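Trehalose-6-phosphate phosphatase (Candida albicans, PDB 5DXF) belongs to glycosyltransferase family 20, whose members adopt the GT-B fold of two Rossmann-like domains, and is seen here as its N-terminal domain. Local coordinates at residues I301-I306 / F444-K449; E307-A310 / E314-V317; E416-L421 / N438-E443. All blocks are in the same frame, centred on the assembly; numbering follows the deposited sequence.

Interaction 1: I301-I306 / F444-K449; sequences IDTEKI and FVICQK
The backbones of Thr303 and Ile446 come nearest, with their CA atoms 7.4 Å apart, so that the first turn of helix 303-311 rests against the last turn of helix 439-447. At that spacing the two segments touch through side chains, and one of them, Ile446, supplies most of the contact from its side. Its CB is directed at the opposite segment, and with CG1 set anti to the carbonyl carbon (chi1 -67°, chi2 -176°) the extended arm carries CD1 in among three residues. Ile301 meets it end on: the two chains reach toward each other tip to tip, CD1 of Ile301 lying 3.5 Å from CD1 of Ile446. Thr303 offers its methyl rather than its hydroxyl, CG2 being the atom closest to Ile446 CD1. Ile306, one turn further along, runs across Ile446 at about a right angle and brings its CG2 to 4.0 Å from Ile446 CD1; the two CG2 branches of Ile306 and Ile446 also lie 4.1 Å apart. Contact across the pair is thus wholly apolar, and mostly buried. Polar groups work at its borders. Asp302 is the N-cap of helix 303-311: its OD1 receives Lys305 N at 3.3 Å along a nearly straight N-H line (166°), approached from above the carboxylate plane, and Gln513 NE2 is a second partner of the same oxygen. On the 444-449 segment, Lys449 NZ is hydrogen-bonded to Tyr504 OH. Helix 303-311 follows strand 290-296 of the mixed sheet, while helix 439-447 spans the beta-alpha-beta crossover between parallel strands 428-430 and 455-458, so the helix that follows the last strand of the first sheet packs on the second Rossmann-like unit, consistent with a GT-B fold.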
loop_
_atom_site.group_PDB
_atom_site.type_symbol
_atom_site.label_atom_id
_atom_site.label_comp_id
_atom_site.label_asym_id
_atom_site.label_seq_id
_atom_site.Cartn_x
_atom_site.Cartn_y
_atom_site.Cartn_z
ATOM N N ILE A 301 -1.975 8.622 -5.768
ATOM C CA ILE A 301 -0.662 9.181 -5.478
ATOM C C ILE A 301 -0.627 10.703 -5.528
ATOM O O ILE A 301 -1.540 11.335 -6.024
ATOM C CB ILE A 301 0.419 8.598 -6.400
ATOM C CG1 ILE A 301 -0.002 8.676 -7.853
ATOM C CG2 ILE A 301 0.679 7.150 -6.055
ATOM C CD1 ILE A 301 0.950 7.959 -8.779
ATOM N N ASP A 302 0.443 11.285 -5.010
ATOM C CA ASP A 302 0.658 12.711 -5.138
ATOM C C ASP A 302 1.324 12.915 -6.463
ATOM O O ASP A 302 2.532 12.887 -6.574
ATOM C CB ASP A 302 1.587 13.199 -4.051
ATOM C CG ASP A 302 1.761 14.677 -4.072
ATOM O OD1 ASP A 302 1.599 15.272 -5.149
ATOM O OD2 ASP A 302 2.045 15.245 -3.009
ATOM N N THR A 303 0.505 13.101 -7.480
ATOM C CA THR A 303 0.966 13.132 -8.850
ATOM C C THR A 303 1.906 14.276 -9.165
ATOM O O THR A 303 2.865 14.107 -9.895
ATOM C CB THR A 303 -0.224 13.198 -9.802
ATOM O OG1 THR A 303 -1.178 12.218 -9.407
ATOM C CG2 THR A 303 0.213 12.892 -11.189
ATOM N N GLU A 304 1.614 15.448 -8.637
ATOM C CA GLU A 304 2.424 16.628 -8.955
ATOM C C GLU A 304 3.854 16.485 -8.439
ATOM O O GLU A 304 4.802 16.825 -9.150
ATOM C CB GLU A 304 1.779 17.923 -8.409
ATOM C CG GLU A 304 1.976 18.243 -6.913
ATOM C CD GLU A 304 1.690 19.706 -6.582
ATOM O OE1 GLU A 304 2.067 20.583 -7.391
ATOM O OE2 GLU A 304 1.089 19.982 -5.519
ATOM N N LYS A 305 4.016 15.964 -7.226
ATOM C CA LYS A 305 5.341 15.837 -6.637
ATOM C C LYS A 305 6.150 14.737 -7.308
ATOM O O LYS A 305 7.338 14.905 -7.555
ATOM C CB LYS A 305 5.255 15.575 -5.130
ATOM C CG LYS A 305 6.622 15.481 -4.469
ATOM C CD LYS A 305 6.580 15.880 -3.004
ATOM C CE LYS A 305 7.981 16.159 -2.496
ATOM N NZ LYS A 305 8.656 17.133 -3.394
ATOM N N ILE A 306 5.504 13.613 -7.600
ATOM C CA ILE A 306 6.173 12.507 -8.275
ATOM C C ILE A 306 6.601 12.902 -9.684
ATOM O O ILE A 306 7.714 12.601 -10.105
ATOM C CB ILE A 306 5.266 11.259 -8.337
ATOM C CG1 ILE A 306 5.147 10.639 -6.946
ATOM C CG2 ILE A 306 5.808 10.236 -9.327
ATOM C CD1 ILE A 306 3.910 9.804 -6.760
ATOM N N PHE A 444 4.829 4.526 -12.031
ATOM C CA PHE A 444 5.414 4.137 -13.310
ATOM C C PHE A 444 4.714 4.833 -14.472
ATOM O O PHE A 444 5.370 5.352 -15.385
ATOM C CB PHE A 444 5.343 2.619 -13.488
ATOM C CG PHE A 444 5.646 2.151 -14.886
ATOM C CD1 PHE A 444 6.956 1.994 -15.310
ATOM C CD2 PHE A 444 4.618 1.857 -15.772
ATOM C CE1 PHE A 444 7.239 1.558 -16.594
ATOM C CE2 PHE A 444 4.891 1.423 -17.058
ATOM C CZ PHE A 444 6.204 1.271 -17.469
ATOM N N VAL A 445 3.383 4.835 -14.439
ATOM C CA VAL A 445 2.603 5.474 -15.493
ATOM C C VAL A 445 2.944 6.960 -15.572
ATOM O O VAL A 445 3.095 7.505 -16.668
ATOM C CB VAL A 445 1.082 5.291 -15.279
ATOM C CG1 VAL A 445 0.299 6.144 -16.258
ATOM C CG2 VAL A 445 0.695 3.830 -15.436
ATOM N N ILE A 446 3.081 7.612 -14.416
ATOM C CA ILE A 446 3.524 9.007 -14.411
ATOM C C ILE A 446 4.905 9.141 -15.054
ATOM O O ILE A 446 5.141 10.024 -15.885
ATOM C CB ILE A 446 3.592 9.602 -12.987
ATOM C CG1 ILE A 446 2.201 9.718 -12.370
ATOM C CG2 ILE A 446 4.262 10.967 -13.014
ATOM C CD1 ILE A 446 2.218 10.374 -11.015
ATOM N N CYS A 447 5.810 8.248 -14.667
ATOM C CA CYS A 447 7.191 8.292 -15.133
ATOM C C CYS A 447 7.331 7.976 -16.616
ATOM O O CYS A 447 8.388 8.205 -17.202
ATOM C CB CYS A 447 8.054 7.320 -14.325
ATOM S SG CYS A 447 8.383 7.834 -12.624
ATOM N N GLN A 448 6.273 7.445 -17.221
ATOM C CA GLN A 448 6.340 7.056 -18.624
ATOM C C GLN A 448 5.561 7.964 -19.565
ATOM O O GLN A 448 5.370 7.614 -20.724
ATOM C CB GLN A 448 5.836 5.621 -18.797
ATOM C CG GLN A 448 6.773 4.580 -18.239
ATOM C CD GLN A 448 8.146 4.638 -18.871
ATOM O OE1 GLN A 448 8.287 4.962 -20.049
ATOM N NE2 GLN A 448 9.171 4.322 -18.089
ATOM N N LYS A 449 5.115 9.123 -19.089
ATOM C CA LYS A 449 4.274 9.984 -19.920
ATOM C C LYS A 449 4.993 10.445 -21.187
ATOM O O LYS A 449 4.371 10.583 -22.238
ATOM C CB LYS A 449 3.773 11.202 -19.125
ATOM C CG LYS A 449 4.675 12.426 -19.176
ATOM C CD LYS A 449 4.215 13.513 -18.210
ATOM C CE LYS A 449 3.406 14.611 -18.902
ATOM N NZ LYS A 449 3.178 15.793 -18.011
#

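Interaction 2: E307-A310 / E314-V317; sequences EHDA and ELGV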
loop_
_atom_site.group_PDB
_atom_site.type_symbol
_atom_site.label_atom_id
_atom_site.label_comp_id
_atom_site.label_asym_id
_atom_site.label_seq_id
_atom_site.Cartn_x
_atom_site.Cartn_y
_atom_site.Cartn_z
ATOM N N GLU A 307 5.722 13.589 -10.407
ATOM C CA GLU A 307 6.071 14.076 -11.737
ATOM C C GLU A 307 7.228 15.074 -11.656
ATOM O O GLU A 307 8.212 14.968 -12.404
ATOM C CB GLU A 307 4.856 14.708 -12.413
ATOM C CG GLU A 307 5.073 15.056 -13.868
ATOM C CD GLU A 307 3.771 15.243 -14.615
ATOM O OE1 GLU A 307 3.800 15.767 -15.748
ATOM O OE2 GLU A 307 2.713 14.856 -14.072
ATOM N N HIS A 308 7.168 15.978 -10.691
ATOM C CA HIS A 308 8.215 16.962 -10.556
ATOM C C HIS A 308 9.585 16.354 -10.273
ATOM O O HIS A 308 10.568 16.690 -10.929
ATOM C CB HIS A 308 7.844 17.898 -9.407
ATOM C CG HIS A 308 8.942 18.828 -9.007
ATOM N ND1 HIS A 308 9.592 18.731 -7.798
ATOM C CD2 HIS A 308 9.510 19.867 -9.657
ATOM C CE1 HIS A 308 10.512 19.672 -7.720
ATOM N NE2 HIS A 308 10.483 20.374 -8.836
ATOM N N ASP A 309 9.633 15.430 -9.322
ATOM C CA ASP A 309 10.859 14.744 -8.955
ATOM C C ASP A 309 11.364 13.892 -10.089
ATOM O O ASP A 309 12.543 13.808 -10.335
ATOM C CB ASP A 309 10.651 13.917 -7.698
ATOM C CG ASP A 309 10.278 14.757 -6.513
ATOM O OD1 ASP A 309 10.019 15.950 -6.688
ATOM O OD2 ASP A 309 10.237 14.230 -5.394
ATOM N N ALA A 310 10.451 13.257 -10.788
ATOM C CA ALA A 310 10.827 12.419 -11.896
ATOM C C ALA A 310 11.513 13.233 -12.967
ATOM O O ALA A 310 12.458 12.787 -13.590
ATOM C CB ALA A 310 9.601 11.742 -12.471
ATOM N N GLU A 314 16.990 19.787 -11.155
ATOM C CA GLU A 314 17.628 20.003 -9.862
ATOM C C GLU A 314 17.941 18.710 -9.113
ATOM O O GLU A 314 19.024 18.569 -8.544
ATOM C CB GLU A 314 16.745 20.896 -8.985
ATOM C CG GLU A 314 16.634 22.331 -9.466
ATOM C CD GLU A 314 17.951 23.076 -9.382
ATOM O OE1 GLU A 314 18.501 23.195 -8.265
ATOM O OE2 GLU A 314 18.439 23.545 -10.432
ATOM N N LEU A 315 17.002 17.770 -9.112
ATOM C CA LEU A 315 17.139 16.592 -8.264
ATOM C C LEU A 315 18.168 15.609 -8.815
ATOM O O LEU A 315 18.694 14.773 -8.081
ATOM C CB LEU A 315 15.786 15.905 -8.085
ATOM C CG LEU A 315 14.652 16.808 -7.584
ATOM C CD1 LEU A 315 13.526 15.972 -7.017
ATOM C CD2 LEU A 315 15.135 17.823 -6.551
ATOM N N GLY A 316 18.453 15.718 -10.107
ATOM C CA GLY A 316 19.500 14.924 -10.722
ATOM C C GLY A 316 19.058 13.554 -11.196
ATOM O O GLY A 316 19.889 12.673 -11.413
ATOM N N VAL A 317 17.752 13.369 -11.359
ATOM C CA VAL A 317 17.229 12.110 -11.874
ATOM C C VAL A 317 17.679 11.915 -13.321
ATOM O O VAL A 317 17.945 10.794 -13.750
ATOM C CB VAL A 317 15.686 12.054 -11.779
ATOM C CG1 VAL A 317 15.144 10.806 -12.467
ATOM C CG2 VAL A 317 15.247 12.091 -10.324
#
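The connection between helix 303-311 and helix 317-327 packs here against the end of the first helix, Leu315 and Val317 lying against Asp309 and Ala310. The closeness shows in the backbone: the CA atoms of Asp309 and Leu315 are 6.6 Å apart, those of Ala310 and Val317 6.4 Å. Leu315 lays one methyl, CD1, against the stem of the aspartate, 3.5 Å from Asp309 CG and equally near Asp309 CA. The carboxylate it touches is also held from within its own helix, because His308 ND1 donates to Asp309 OD1 at 3.0 Å. That bond is bent (135°), and the oxygen sits 31° out of the imidazole plane. Val317 divides its two branches between successive carbonyls: CG2 approaches Asp309 O, whereas CG1 stands 3.5 Å from Ala310 O, which also accepts a hydrogen bond from Arg423 NH1. Between the two hydrophobic residues Gly316, with a positive phi of 86°, occupies the N-cap position of helix 317-327. Helix 415-424 flanks the contact through Leu419 on Asp309 and Glu416 on Val317. What this geometry describes is a short helix-loop-helix connection, with a glycine N-cap opening the second helix.

Interaction 3: E416-L421 / N438-E443; sequences EEYLAL and NTTSLE
Tyr418, Glu443 and Thr440 carry this buried contact, Tyr418 giving up the most surface. The side chain leaves its helix heading for 438-443, and with CG anti to the backbone N (chi1 173°) the ring projects from helix 415-424 far enough for the phenol end to do all the touching. Glu443 reaches back with its chain extended beyond CG and meets the ring at its edge: OE2 lies in the ring plane, 3.2 Å from Tyr418 OH and 3.6 Å from Tyr418 CE2. The carboxylate itself is turned, its plane 72° from that of the ring. The hydroxyl and OE2 are suitably placed for a hydrogen bond, although the single phenol proton has another acceptor within reach, so this pairing is not settled. Thr440 adds a second touch near the ring plane, where its CG2 packs 3.3 Å from Tyr418 OH. A water modelled beside Thr440 OG1 is too close to be placed with confidence, so a bridge through it is doubtful. Arg337 makes a cation-pi contact with the Tyr418 ring, and Arg337 O makes a weak hydrogen bond with Thr440 OG1. The helix presenting both partners is anchored at its start by Asn438, the N-cap, whose OD1 accepts from Ser441 N at 2.9 Å; Ser441 OG in turn donates to Asn438 O. Helix 415-424 follows strand 406-409 and precedes strand 428-430, after which helix 439-447 leads to strand 455-458; the tyrosine therefore bridges two successive helices in the alternating strand-helix order of a Rossmann-like domain.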
loop_
_atom_site.group_PDB
_atom_site.type_symbol
_atom_site.label_atom_id
_atom_site.label_comp_id
_atom_site.label_asym_id
_atom_site.label_seq_id
_atom_site.Cartn_x
_atom_site.Cartn_y
_atom_site.Cartn_z
ATOM N N GLU A 416 15.521 9.133 -6.006
ATOM C CA GLU A 416 15.919 9.540 -7.346
ATOM C C GLU A 416 16.390 8.344 -8.168
ATOM O O GLU A 416 16.163 8.286 -9.376
ATOM C CB GLU A 416 17.020 10.602 -7.279
ATOM C CG GLU A 416 16.964 11.502 -6.050
ATOM C CD GLU A 416 17.615 10.872 -4.832
ATOM O OE1 GLU A 416 18.714 10.292 -4.974
ATOM O OE2 GLU A 416 17.023 10.947 -3.736
ATOM N N GLU A 417 17.047 7.392 -7.513
ATOM C CA GLU A 417 17.460 6.164 -8.181
ATOM C C GLU A 417 16.239 5.351 -8.599
ATOM O O GLU A 417 16.211 4.762 -9.680
ATOM C CB GLU A 417 18.365 5.332 -7.272
ATOM C CG GLU A 417 19.812 5.795 -7.237
ATOM C CD GLU A 417 20.581 5.196 -6.075
ATOM O OE1 GLU A 417 19.933 4.746 -5.108
ATOM O OE2 GLU A 417 21.828 5.172 -6.131
ATOM N N TYR A 418 15.234 5.335 -7.731
ATOM C CA TYR A 418 13.991 4.616 -7.985
ATOM C C TYR A 418 13.233 5.221 -9.158
ATOM O O TYR A 418 12.838 4.509 -10.088
ATOM C CB TYR A 418 13.118 4.616 -6.732
ATOM C CG TYR A 418 11.733 4.042 -6.934
ATOM C CD1 TYR A 418 11.553 2.694 -7.205
ATOM C CD2 TYR A 418 10.605 4.848 -6.842
ATOM C CE1 TYR A 418 10.291 2.163 -7.388
ATOM C CE2 TYR A 418 9.338 4.326 -7.020
ATOM C CZ TYR A 418 9.189 2.984 -7.292
ATOM O OH TYR A 418 7.932 2.458 -7.473
ATOM N N LEU A 419 13.034 6.535 -9.113
ATOM C CA LEU A 419 12.349 7.239 -10.194
ATOM C C LEU A 419 13.102 7.117 -11.513
ATOM O O LEU A 419 12.488 6.958 -12.571
ATOM C CB LEU A 419 12.165 8.711 -9.840
ATOM C CG LEU A 419 11.278 8.961 -8.622
ATOM C CD1 LEU A 419 10.970 10.438 -8.489
ATOM C CD2 LEU A 419 9.999 8.151 -8.724
ATOM N N ALA A 420 14.430 7.202 -11.443
ATOM C CA ALA A 420 15.273 6.916 -12.598
ATOM C C ALA A 420 14.890 5.564 -13.160
ATOM O O ALA A 420 14.499 5.460 -14.316
ATOM C CB ALA A 420 16.739 6.926 -12.223
ATOM N N LEU A 421 15.001 4.537 -12.320
ATOM C CA LEU A 421 14.648 3.166 -12.691
ATOM C C LEU A 421 13.292 3.067 -13.399
ATOM O O LEU A 421 13.172 2.394 -14.427
ATOM C CB LEU A 421 14.663 2.264 -11.449
ATOM C CG LEU A 421 16.041 1.841 -10.921
ATOM C CD1 LEU A 421 15.932 1.234 -9.529
ATOM C CD2 LEU A 421 16.705 0.868 -11.882
ATOM N N ASN A 438 -1.640 -0.965 -5.782
ATOM C CA ASN A 438 -0.256 -0.963 -6.234
ATOM C C ASN A 438 0.185 0.441 -6.636
ATOM O O ASN A 438 -0.119 0.912 -7.733
ATOM C CB ASN A 438 -0.066 -1.932 -7.400
ATOM C CG ASN A 438 1.396 -2.209 -7.694
ATOM O OD1 ASN A 438 2.005 -1.561 -8.546
ATOM N ND2 ASN A 438 1.969 -3.173 -6.983
ATOM N N THR A 439 0.898 1.104 -5.731
ATOM C CA THR A 439 1.386 2.463 -5.943
ATOM C C THR A 439 2.402 2.533 -7.087
ATOM O O THR A 439 2.412 3.483 -7.885
ATOM C CB THR A 439 2.029 3.009 -4.648
ATOM O OG1 THR A 439 1.045 3.059 -3.608
ATOM C CG2 THR A 439 2.606 4.395 -4.864
ATOM N N THR A 440 3.244 1.507 -7.159
ATOM C CA THR A 440 4.332 1.435 -8.126
ATOM C C THR A 440 3.846 1.545 -9.571
ATOM O O THR A 440 4.503 2.169 -10.402
ATOM C CB THR A 440 5.128 0.122 -7.955
ATOM O OG1 THR A 440 5.637 0.046 -6.618
ATOM C CG2 THR A 440 6.289 0.053 -8.939
ATOM N N SER A 441 2.695 0.948 -9.866
ATOM C CA SER A 441 2.132 1.006 -11.212
ATOM C C SER A 441 1.762 2.435 -11.599
ATOM O O SER A 441 2.096 2.898 -12.691
ATOM C CB SER A 441 0.905 0.097 -11.320
ATOM O OG SER A 441 -0.048 0.402 -10.318
ATOM N N LEU A 442 1.074 3.124 -10.695
ATOM C CA LEU A 442 0.679 4.512 -10.905
ATOM C C LEU A 442 1.903 5.411 -11.100
ATOM O O LEU A 442 1.979 6.182 -12.070
ATOM C CB LEU A 442 -0.159 5.003 -9.724
ATOM C CG LEU A 442 -1.341 4.129 -9.298
ATOM C CD1 LEU A 442 -1.960 4.650 -8.007
ATOM C CD2 LEU A 442 -2.383 4.057 -10.402
ATOM N N GLU A 443 2.856 5.299 -10.177
ATOM C CA GLU A 443 4.112 6.044 -10.277
ATOM C C GLU A 443 4.822 5.786 -11.607
ATOM O O GLU A 443 5.342 6.712 -12.234
ATOM C CB GLU A 443 5.036 5.690 -9.111
ATOM C CG GLU A 443 4.801 6.533 -7.869
ATOM C CD GLU A 443 5.322 5.879 -6.604
ATOM O OE1 GLU A 443 5.309 6.542 -5.545
ATOM O OE2 GLU A 443 5.736 4.703 -6.667
HETATM O O HOH W 1 6.405 1.260 -4.684
#

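Overall arrangement
Followed from the N terminus, the chain leaves strand 290-296 and enters helix 303-311, which serves both interaction 1 and interaction 2. Interaction 2 closes first, over three intervening residues, and leads into helix 317-327. After the strands 332-339, 367-374 and 406-409, interaction 3 closes a loop of 16 residues between helices 415-424 and 439-447. Interaction 1 has 137 residues between its segments, and both other contacts nest within its loop, one after the other, without crossing. The three meet physically: Ile301 CD1 packs 3.3 Å from Leu442 CB, Leu419 CD1 3.6 Å from Asp309 CB, and Ile446 CG2 3.8 Å from Glu307 CA. Together they connect helices 303-311, 317-327, 415-424 and 439-447.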